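Local coordinates for protein down syndrome cell adhesion molecule, isoform AK (PDB 4WVR) that probably mediates homophilic cell adhesion and recognition between Drosophila neurons, this immunoglobulin domain being one of its variable modules that pair with a like copy, at residues 48-51 against 52-56; 18-21 against 22-26. All coordinates share one frame; numbering follows the deposited sequence.

Contact 1 of 2, residues 48-51 against 52-56; sequences RPII and NGEEG
P49 lies in edge strand 48-50, just ahead of a type II beta turn, I51 to E54, which carries the chain of this immunoglobulin fold out of that strand and on toward strand 57-63. Its carbonyl O faces the carboxylate of E54; the approach, 3.6 Å from P49 O to E54 OE1, sets two acceptors side by side and is no bond.

I50 is the buried residue here. Its CG2 lies 4.1 Å from E54 CB, the two side chains meeting at a slant, while the same side chain also packs on W43 and L45 of the neighbouring strand and on I57 and I59 of the opposite sheet.

At I51 the grip is double. Its N donates to E54 OE1 at 3.1 Å, reaching the anti side of the carboxylate, 31° out of plane, and its carbonyl O receives E54 N at 3.0 Å, the bond that closes the turn. E54 gets back to the strand because CG stands anti to its own N (chi1 -178°) and the chain beyond runs extended. Between I51 and E54, at the third turn position, G53 has phi 96°, where a beta carbon would collide with N52 O. N52 itself points outward, and its OD1 accepts the N-H of I59. The I51 side chain crosses that of E54 at about a right angle, its CG1, held between its own N and carbonyl carbon, resting 3.3 Å from E54 OE1.

Contact 2 of 2, residues 18-21 against 22-26; sequences DPVN and TGENA
N21 and E24 are the two ends of a type II beta turn that leads into strand 26-31 of the immunoglobulin sandwich, and the glutamate folds back over the residues before the turn. Backbone closure is slack, E24 N to N21 O being a weak bond of 3.3 Å. The carboxylate adds a second tie: N21 N donates to E24 OE2 at 3.2 Å, coming from above the carboxylate plane, 70° out of it. With CG beside its own N (chi1 -69°) and the chain extended from there, E24 lays its methylenes along N21 O, CG coming within 3.3 Å.

V20 supplies the apolar side. Its CG1, anti to the backbone N, lies against the glutamate chain, 3.5 Å from E24 CB and 3.4 Å from E24 CD. Replacing E24 with an alanine is likely to leave N21 N without its carboxylate acceptor and strip the CG and carboxylate cover from V20 CG1, the turn keeping its weak backbone bond but losing the side-chain tie.

Backbone bonds from V20 to K100 and N102 tie the loop to the C-terminal end, while E24 also packs on Q33 of the second subunit. N21 CB completes the fit, 3.4 Å from E24 OE2.

In the fold
Both contacts lie in one immunoglobulin domain, contact 2 (18-26) coming earlier along the chain than contact 1 (48-56); their centres are 18 Å apart and their nearest atoms about 8 Å, without touching. Contact 2 leads into strand 26-31, an outer strand of the three-stranded sheet. Contact 1 leaves strand 48-50 at the edge of the four-stranded sheet and passes to strand 57-63, an outer strand of the other, so it bridges the two layers. The disulfide C30-C84 joins the sheets between strands 26-31 and 80-87. The second subunit reaches contact 2, where N25 bonds to its Q33, V32 and T66, but does not touch contact 1; contact 2 thus borders the subunit interface, consistent with homodimerization.

Contact 1 of 2, residues 48-51 against 52-56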
ATOM      1  N   ARG A  48      20.891   3.676  -1.244  1.00 40.90           N
ATOM      2  CA  ARG A  48      20.906   5.124  -1.048  1.00 44.53           C
ATOM      3  C   ARG A  48      19.536   5.623  -0.571  1.00 49.51           C
ATOM      4  O   ARG A  48      18.494   5.239  -1.113  1.00 35.18           O
ATOM      5  CB  ARG A  48      21.337   5.853  -2.326  1.00 44.76           C
ATOM      6  CG  ARG A  48      20.358   5.756  -3.478  1.00 53.83           C
ATOM      7  CD  ARG A  48      20.876   6.440  -4.730  1.00 65.16           C
ATOM      8  NE  ARG A  48      19.898   6.384  -5.815  1.00 70.11           N
ATOM      9  CZ  ARG A  48      19.748   5.346  -6.633  1.00 65.24           C
ATOM     10  NH1 ARG A  48      20.512   4.269  -6.492  1.00 65.32           N
ATOM     11  NH2 ARG A  48      18.833   5.382  -7.592  1.00 63.93           N
ATOM     12  N   PRO A  49      19.541   6.473   0.465  1.00 45.63           N
ATOM     13  CA  PRO A  49      18.323   6.967   1.120  1.00 38.67           C
ATOM     14  C   PRO A  49      17.372   7.688   0.172  1.00 43.11           C
ATOM     15  O   PRO A  49      17.811   8.412  -0.723  1.00 48.36           O
ATOM     16  CB  PRO A  49      18.864   7.934   2.177  1.00 41.43           C
ATOM     17  CG  PRO A  49      20.254   7.463   2.439  1.00 46.80           C
ATOM     18  CD  PRO A  49      20.759   6.986   1.115  1.00 46.56           C
ATOM     19  N   ILE A  50      16.074   7.473   0.371  1.00 35.41           N
ATOM     20  CA  ILE A  50      15.051   8.156  -0.403  1.00 38.21           C
ATOM     21  C   ILE A  50      14.243   9.074   0.494  1.00 34.97           C
ATOM     22  O   ILE A  50      13.870   8.695   1.602  1.00 36.39           O
ATOM     23  CB  ILE A  50      14.065   7.178  -1.075  1.00 45.76           C
ATOM     24  CG1 ILE A  50      14.761   5.894  -1.516  1.00 45.48           C
ATOM     25  CG2 ILE A  50      13.357   7.853  -2.245  1.00 55.14           C
ATOM     26  CD1 ILE A  50      13.778   4.837  -1.969  1.00 46.64           C
ATOM     27  N   ILE A  51      13.962  10.277   0.010  1.00 33.19           N
ATOM     28  CA  ILE A  51      13.042  11.166   0.702  1.00 34.59           C
ATOM     29  C   ILE A  51      11.827  11.387  -0.183  1.00 28.52           C
ATOM     30  O   ILE A  51      11.882  11.135  -1.387  1.00 31.35           O
ATOM     31  CB  ILE A  51      13.693  12.518   1.046  1.00 41.68           C
ATOM     32  CG1 ILE A  51      14.099  13.251  -0.233  1.00 37.60           C
ATOM     33  CG2 ILE A  51      14.892  12.310   1.960  1.00 40.07           C
ATOM     34  CD1 ILE A  51      14.758  14.582   0.008  1.00 48.52           C
ATOM     35  N   ASN A  52      10.735  11.847   0.421  1.00 28.97           N
ATOM     36  CA  ASN A  52       9.491  12.100  -0.298  1.00 27.11           C
ATOM     37  C   ASN A  52       9.700  12.994  -1.523  1.00 32.97           C
ATOM     38  O   ASN A  52      10.225  14.105  -1.412  1.00 30.18           O
ATOM     39  CB  ASN A  52       8.467  12.735   0.646  1.00 28.70           C
ATOM     40  CG  ASN A  52       7.097  12.881   0.014  1.00 30.73           C
ATOM     41  OD1 ASN A  52       6.708  12.096  -0.852  1.00 30.82           O
ATOM     42  ND2 ASN A  52       6.354  13.891   0.450  1.00 32.93           N
ATOM     43  N   GLY A  53       9.309  12.489  -2.689  1.00 29.30           N
ATOM     44  CA  GLY A  53       9.426  13.236  -3.928  1.00 29.70           C
ATOM     45  C   GLY A  53      10.675  12.935  -4.740  1.00 29.82           C
ATOM     46  O   GLY A  53      10.716  13.207  -5.939  1.00 31.54           O
ATOM     47  N   GLU A  54      11.693  12.376  -4.091  1.00 27.68           N
ATOM     48  CA  GLU A  54      12.972  12.114  -4.748  1.00 27.80           C
ATOM     49  C   GLU A  54      12.847  11.072  -5.857  1.00 32.68           C
ATOM     50  O   GLU A  54      12.285   9.992  -5.649  1.00 30.57           O
ATOM     51  CB  GLU A  54      14.014  11.666  -3.719  1.00 39.02           C
ATOM     52  CG  GLU A  54      15.400  11.420  -4.292  1.00 40.33           C
ATOM     53  CD  GLU A  54      16.446  11.181  -3.217  1.00 48.96           C
ATOM     54  OE1 GLU A  54      16.114  11.310  -2.015  1.00 35.66           O
ATOM     55  OE2 GLU A  54      17.603  10.868  -3.578  1.00 51.56           O
ATOM     56  N   GLU A  55      13.372  11.408  -7.035  1.00 27.75           N
ATOM     57  CA  GLU A  55      13.258  10.566  -8.228  1.00 31.85           C
ATOM     58  C   GLU A  55      11.796  10.242  -8.550  1.00 29.87           C
ATOM     59  O   GLU A  55      11.493   9.196  -9.122  1.00 31.32           O
ATOM     60  CB  GLU A  55      14.058   9.269  -8.062  1.00 36.44           C
ATOM     61  CG  GLU A  55      15.566   9.461  -7.963  1.00 46.46           C
ATOM     62  CD  GLU A  55      16.178  10.015  -9.238  1.00 49.26           C
ATOM     63  OE1 GLU A  55      15.796   9.555 -10.335  1.00 51.86           O
ATOM     64  OE2 GLU A  55      17.044  10.910  -9.142  1.00 59.43           O
ATOM     65  N   GLY A  56      10.896  11.146  -8.179  1.00 28.43           N
ATOM     66  CA  GLY A  56       9.479  10.959  -8.428  1.00 33.98           C
ATOM     67  C   GLY A  56       8.860   9.861  -7.583  1.00 32.98           C
ATOM     68  O   GLY A  56       7.859   9.261  -7.971  1.00 36.60           O
TER

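Contact 2 of 2, residues 18-21 against 22-26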
ATOM      1  N   ASP A  18       6.190 -10.198 -11.700  1.00 60.81           N
ATOM      2  CA  ASP A  18       6.582  -9.851 -13.056  1.00 56.96           C
ATOM      3  C   ASP A  18       7.168  -8.450 -13.162  1.00 52.34           C
ATOM      4  O   ASP A  18       6.812  -7.562 -12.385  1.00 49.32           O
ATOM      5  CB  ASP A  18       5.372  -9.984 -13.977  1.00 57.62           C
ATOM      6  CG  ASP A  18       4.737 -11.360 -13.904  1.00 63.00           C
ATOM      7  OD1 ASP A  18       5.471 -12.351 -13.698  1.00 59.90           O
ATOM      8  OD2 ASP A  18       3.499 -11.447 -14.030  1.00 68.01           O
ATOM      9  N   PRO A  19       8.082  -8.254 -14.126  1.00 55.08           N
ATOM     10  CA  PRO A  19       8.617  -6.925 -14.436  1.00 51.85           C
ATOM     11  C   PRO A  19       7.500  -5.945 -14.773  1.00 49.09           C
ATOM     12  O   PRO A  19       6.483  -6.334 -15.346  1.00 44.93           O
ATOM     13  CB  PRO A  19       9.514  -7.180 -15.651  1.00 55.26           C
ATOM     14  CG  PRO A  19       9.919  -8.606 -15.518  1.00 57.15           C
ATOM     15  CD  PRO A  19       8.725  -9.306 -14.934  1.00 57.47           C
ATOM     16  N   VAL A  20       7.696  -4.684 -14.409  1.00 46.33           N
ATOM     17  CA  VAL A  20       6.684  -3.661 -14.604  1.00 43.88           C
ATOM     18  C   VAL A  20       7.023  -2.818 -15.831  1.00 46.36           C
ATOM     19  O   VAL A  20       8.192  -2.543 -16.096  1.00 49.69           O
ATOM     20  CB  VAL A  20       6.567  -2.764 -13.351  1.00 49.61           C
ATOM     21  CG1 VAL A  20       5.495  -1.718 -13.530  1.00 46.69           C
ATOM     22  CG2 VAL A  20       6.274  -3.616 -12.121  1.00 46.44           C
ATOM     23  N   ASN A  21       6.005  -2.426 -16.591  1.00 42.76           N
ATOM     24  CA  ASN A  21       6.216  -1.554 -17.736  1.00 40.95           C
ATOM     25  C   ASN A  21       6.400  -0.105 -17.316  1.00 47.37           C
ATOM     26  O   ASN A  21       5.898   0.322 -16.273  1.00 43.10           O
ATOM     27  CB  ASN A  21       5.052  -1.662 -18.722  1.00 53.51           C
ATOM     28  CG  ASN A  21       5.099  -2.934 -19.542  1.00 51.25           C
ATOM     29  OD1 ASN A  21       4.131  -3.690 -19.592  1.00 57.85           O
ATOM     30  ND2 ASN A  21       6.234  -3.178 -20.187  1.00 56.40           N
ATOM     31  N   THR A  22       7.129   0.647 -18.134  1.00 43.10           N
ATOM     32  CA  THR A  22       7.315   2.072 -17.907  1.00 41.85           C
ATOM     33  C   THR A  22       5.971   2.798 -17.937  1.00 34.12           C
ATOM     34  O   THR A  22       5.143   2.549 -18.812  1.00 37.07           O
ATOM     35  CB  THR A  22       8.259   2.689 -18.959  1.00 39.00           C
ATOM     36  OG1 THR A  22       9.562   2.109 -18.828  1.00 48.62           O
ATOM     37  CG2 THR A  22       8.367   4.190 -18.773  1.00 46.19           C
ATOM     38  N   GLY A  23       5.754   3.677 -16.965  1.00 34.57           N
ATOM     39  CA  GLY A  23       4.535   4.459 -16.905  1.00 38.87           C
ATOM     40  C   GLY A  23       3.500   3.914 -15.941  1.00 39.53           C
ATOM     41  O   GLY A  23       2.505   4.577 -15.651  1.00 41.72           O
ATOM     42  N   GLU A  24       3.724   2.704 -15.438  1.00 37.78           N
ATOM     43  CA  GLU A  24       2.771   2.096 -14.516  1.00 39.93           C
ATOM     44  C   GLU A  24       2.830   2.733 -13.130  1.00 29.58           C
ATOM     45  O   GLU A  24       3.781   3.439 -12.789  1.00 33.62           O
ATOM     46  CB  GLU A  24       3.004   0.592 -14.395  1.00 38.81           C
ATOM     47  CG  GLU A  24       2.664  -0.206 -15.650  1.00 52.82           C
ATOM     48  CD  GLU A  24       2.601  -1.702 -15.386  1.00 50.20           C
ATOM     49  OE1 GLU A  24       2.297  -2.095 -14.238  1.00 52.30           O
ATOM     50  OE2 GLU A  24       2.860  -2.486 -16.324  1.00 59.28           O
ATOM     51  N   ASN A  25       1.796   2.466 -12.342  1.00 26.40           N
ATOM     52  CA  ASN A  25       1.658   2.993 -10.991  1.00 23.24           C
ATOM     53  C   ASN A  25       1.934   1.877  -9.992  1.00 28.21           C
ATOM     54  O   ASN A  25       1.126   0.964  -9.837  1.00 27.13           O
ATOM     55  CB  ASN A  25       0.254   3.577 -10.810  1.00 23.31           C
ATOM     56  CG  ASN A  25      -0.030   4.037  -9.390  1.00 26.42           C
ATOM     57  OD1 ASN A  25       0.877   4.232  -8.582  1.00 21.94           O
ATOM     58  ND2 ASN A  25      -1.308   4.225  -9.088  1.00 22.61           N
ATOM     59  N   ALA A  26       3.085   1.941  -9.331  1.00 24.35           N
ATOM     60  CA  ALA A  26       3.501   0.872  -8.434  1.00 24.05           C
ATOM     61  C   ALA A  26       3.716   1.394  -7.025  1.00 23.13           C
ATOM     62  O   ALA A  26       3.980   2.582  -6.821  1.00 21.16           O
ATOM     63  CB  ALA A  26       4.767   0.204  -8.950  1.00 29.19           C
TER